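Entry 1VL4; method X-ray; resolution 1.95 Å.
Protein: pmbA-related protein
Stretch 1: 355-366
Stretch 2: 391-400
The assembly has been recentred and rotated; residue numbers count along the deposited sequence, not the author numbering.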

# COMPACT_ATOMS: atom_id res chain seq x y z
N PHE A 355 -8.87 -30.35 16.79
CA PHE A 355 -7.66 -29.76 17.36
C PHE A 355 -7.16 -30.53 18.59
O PHE A 355 -5.95 -30.84 18.74
CB PHE A 355 -7.91 -28.29 17.70
CG PHE A 355 -6.67 -27.57 18.10
CD1 PHE A 355 -5.87 -26.96 17.16
CD2 PHE A 355 -6.30 -27.51 19.42
CE1 PHE A 355 -4.72 -26.32 17.55
CE2 PHE A 355 -5.16 -26.85 19.80
CZ PHE A 355 -4.37 -26.25 18.87
N GLU A 356 -8.07 -30.80 19.49
CA GLU A 356 -7.74 -31.54 20.71
C GLU A 356 -7.15 -32.92 20.40
O GLU A 356 -6.24 -33.37 21.11
CB GLU A 356 -9.01 -31.66 21.56
CG GLU A 356 -8.86 -32.37 22.92
CD GLU A 356 -7.71 -31.83 23.77
OE1 GLU A 356 -7.47 -30.60 23.76
OE2 GLU A 356 -7.06 -32.66 24.46
N GLU A 357 -7.67 -33.59 19.37
CA GLU A 357 -7.13 -34.87 18.91
C GLU A 357 -5.73 -34.73 18.32
O GLU A 357 -4.84 -35.52 18.61
CB GLU A 357 -8.07 -35.54 17.90
CG GLU A 357 -9.35 -36.07 18.56
CD GLU A 357 -10.40 -36.60 17.57
OE1 GLU A 357 -10.73 -35.93 16.56
OE2 GLU A 357 -10.91 -37.70 17.83
N LEU A 358 -5.53 -33.69 17.53
CA LEU A 358 -4.19 -33.34 17.03
C LEU A 358 -3.17 -33.06 18.14
O LEU A 358 -2.01 -33.46 18.03
CB LEU A 358 -4.28 -32.14 16.07
CG LEU A 358 -5.00 -32.33 14.75
CD1 LEU A 358 -4.78 -31.08 13.91
CD2 LEU A 358 -4.61 -33.59 13.94
N LEU A 359 -3.58 -32.35 19.18
CA LEU A 359 -2.73 -32.14 20.37
C LEU A 359 -2.28 -33.47 20.96
O LEU A 359 -1.08 -33.70 21.23
CB LEU A 359 -3.50 -31.39 21.46
CG LEU A 359 -3.51 -29.88 21.31
CD1 LEU A 359 -4.53 -29.28 22.29
CD2 LEU A 359 -2.13 -29.32 21.54
N LYS A 360 -3.28 -34.33 21.16
CA LYS A 360 -3.08 -35.63 21.73
C LYS A 360 -2.14 -36.44 20.84
O LYS A 360 -1.17 -37.04 21.34
CB LYS A 360 -4.42 -36.35 21.90
CG LYS A 360 -5.05 -36.35 23.30
CD LYS A 360 -5.02 -35.00 23.99
CE LYS A 360 -5.35 -35.13 25.47
NZ LYS A 360 -4.35 -35.95 26.22
N GLU A 361 -2.39 -36.46 19.54
CA GLU A 361 -1.51 -37.21 18.62
C GLU A 361 -0.08 -36.67 18.61
O GLU A 361 0.87 -37.45 18.58
CB GLU A 361 -2.02 -37.17 17.19
CG GLU A 361 -3.33 -37.85 16.95
CD GLU A 361 -3.17 -39.31 16.67
OE1 GLU A 361 -2.06 -39.84 16.89
OE2 GLU A 361 -4.17 -39.92 16.23
N MET A 362 0.09 -35.34 18.58
CA MET A 362 1.41 -34.76 18.63
C MET A 362 2.13 -35.10 19.94
O MET A 362 3.32 -35.40 19.93
CB MET A 362 1.35 -33.24 18.50
CG MET A 362 2.77 -32.60 18.57
SD MET A 362 2.79 -30.84 18.22
CE MET A 362 1.92 -30.22 19.66
N ASP A 363 1.39 -34.98 21.04
CA ASP A 363 1.80 -35.31 22.40
C ASP A 363 2.85 -34.38 23.01
O ASP A 363 2.78 -34.03 24.19
CB ASP A 363 2.27 -36.76 22.48
CG ASP A 363 2.73 -37.13 23.89
OD1 ASP A 363 1.86 -37.17 24.78
OD2 ASP A 363 3.94 -37.34 24.11
N ARG A 364 3.89 -34.05 22.25
CA ARG A 364 4.92 -33.16 22.74
C ARG A 364 5.51 -32.30 21.62
O ARG A 364 5.98 -32.80 20.62
CB ARG A 364 5.99 -33.97 23.44
CG ARG A 364 6.98 -33.17 24.22
CD ARG A 364 7.86 -34.13 24.98
NE ARG A 364 8.91 -33.44 25.69
CZ ARG A 364 10.01 -32.93 25.12
NH1 ARG A 364 10.20 -33.03 23.80
NH2 ARG A 364 10.91 -32.31 25.87
N GLY A 365 5.47 -30.99 21.77
CA GLY A 365 5.83 -30.14 20.65
C GLY A 365 5.31 -28.73 20.78
O GLY A 365 4.89 -28.31 21.87
N VAL A 366 5.34 -28.00 19.67
CA VAL A 366 4.95 -26.61 19.63
C VAL A 366 3.61 -26.46 18.92
O VAL A 366 3.36 -27.10 17.91
CB VAL A 366 5.98 -25.76 18.89
CG1 VAL A 366 5.52 -24.29 18.85
CG2 VAL A 366 7.35 -25.88 19.56
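Stretch 2, residues 391-400: GYWVENGEIA

How does stretch 2 run against stretch 1? It is a hairpin: a strand that enters from earlier in the chain and runs through Glu 395, a type I' turn from Glu 395 to Glu 398, and a strand that leaves from Glu 398 onward. The first strand lies antiparallel to the strand at Gly 365 and Val 366. Val 394 N donates to Gly 365 O at 2.9 Å, and Gly 365 N to Val 394 O at 3.2 Å, while Val 366 pairs with Trp 393 without hydrogen bonds.

What does Trp 393 cover? Its chi1 is t, and its ring reaches back over the neighbouring strand, with Gly 365 N over one face and Trp 393 CE3 3.3 Å from Gly 365 O. At the ring edge lie the Arg 364 guanidinium, whose CZ is 3.7 Å from Trp 393 CZ2, and Val 366, with Val 366 CG2 4.2 Å from Trp 393 CZ3.

Where does the turn dock? Gly 397 settles at the end of the helix, where Asp 363 leaves helical geometry with positive phi. Gly 397 N donates to Asp 363 O at 2.9 Å, and Gly 397 CA lies 3.6 Å from Leu 359 O. A side chain here would meet Lys 360 NZ.

What does Val 394 meet on the helix? Its CG2 packs 3.6 Å from Leu 359 CD2 and 3.7 Å from Met 362 CE, joining strand to helix through apolar contact.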

# COMPACT_ATOMS: atom_id res chain seq x y z
N GLY A 391 2.77 -18.99 19.95
CA GLY A 391 2.30 -20.34 20.19
C GLY A 391 2.49 -20.79 21.64
O GLY A 391 2.64 -19.96 22.55
N TYR A 392 2.51 -22.12 21.81
CA TYR A 392 2.44 -22.78 23.11
C TYR A 392 3.36 -24.00 23.08
O TYR A 392 3.63 -24.54 22.00
CB TYR A 392 0.99 -23.26 23.36
CG TYR A 392 0.01 -22.11 23.36
CD1 TYR A 392 -0.45 -21.59 22.16
CD2 TYR A 392 -0.39 -21.49 24.55
CE1 TYR A 392 -1.29 -20.49 22.14
CE2 TYR A 392 -1.27 -20.38 24.53
CZ TYR A 392 -1.71 -19.90 23.32
OH TYR A 392 -2.58 -18.81 23.22
N TRP A 393 3.78 -24.44 24.26
CA TRP A 393 4.48 -25.71 24.47
C TRP A 393 3.43 -26.74 24.92
O TRP A 393 2.56 -26.44 25.75
CB TRP A 393 5.58 -25.58 25.53
CG TRP A 393 6.29 -26.87 25.76
CD1 TRP A 393 6.22 -27.68 26.86
CD2 TRP A 393 7.14 -27.55 24.82
NE1 TRP A 393 6.98 -28.80 26.67
CE2 TRP A 393 7.54 -28.76 25.41
CE3 TRP A 393 7.58 -27.26 23.53
CZ2 TRP A 393 8.39 -29.65 24.77
CZ3 TRP A 393 8.42 -28.16 22.90
CH2 TRP A 393 8.81 -29.33 23.51
N VAL A 394 3.51 -27.95 24.36
CA VAL A 394 2.62 -29.03 24.70
C VAL A 394 3.46 -30.14 25.29
O VAL A 394 4.49 -30.49 24.75
CB VAL A 394 1.91 -29.55 23.42
CG1 VAL A 394 1.04 -30.77 23.71
CG2 VAL A 394 1.10 -28.44 22.79
N GLU A 395 3.04 -30.66 26.42
CA GLU A 395 3.56 -31.94 26.92
C GLU A 395 2.40 -32.82 27.36
O GLU A 395 1.40 -32.36 27.90
CB GLU A 395 4.60 -31.78 28.03
CG GLU A 395 4.61 -30.44 28.70
CD GLU A 395 5.74 -30.29 29.72
OE1 GLU A 395 6.75 -31.03 29.62
OE2 GLU A 395 5.60 -29.42 30.62
N ASN A 396 2.56 -34.11 27.11
CA ASN A 396 1.54 -35.10 27.38
C ASN A 396 0.21 -34.78 26.78
O ASN A 396 -0.80 -35.05 27.40
CB ASN A 396 1.40 -35.32 28.88
CG ASN A 396 2.64 -35.90 29.47
OD1 ASN A 396 3.10 -36.97 29.03
ND2 ASN A 396 3.24 -35.18 30.44
N GLY A 397 0.20 -34.19 25.58
CA GLY A 397 -1.04 -33.93 24.86
C GLY A 397 -1.86 -32.74 25.33
O GLY A 397 -3.02 -32.55 24.90
N GLU A 398 -1.25 -31.89 26.14
CA GLU A 398 -1.90 -30.73 26.74
C GLU A 398 -1.02 -29.50 26.64
O GLU A 398 0.19 -29.57 26.88
CB GLU A 398 -2.17 -31.02 28.23
CG GLU A 398 -3.32 -32.02 28.43
CD GLU A 398 -3.47 -32.50 29.86
OE1 GLU A 398 -3.08 -31.74 30.79
OE2 GLU A 398 -3.97 -33.64 30.05
N ILE A 399 -1.62 -28.35 26.37
CA ILE A 399 -0.86 -27.09 26.35
C ILE A 399 -0.33 -26.86 27.76
O ILE A 399 -1.08 -26.93 28.74
CB ILE A 399 -1.71 -25.90 25.83
CG1 ILE A 399 -2.01 -26.08 24.33
CG2 ILE A 399 -1.03 -24.57 26.09
CD1 ILE A 399 -3.19 -25.32 23.88
N ALA A 400 0.98 -26.67 27.88
CA ALA A 400 1.58 -26.42 29.16
C ALA A 400 1.70 -24.91 29.39
O ALA A 400 1.34 -24.42 30.46
CB ALA A 400 2.94 -27.08 29.25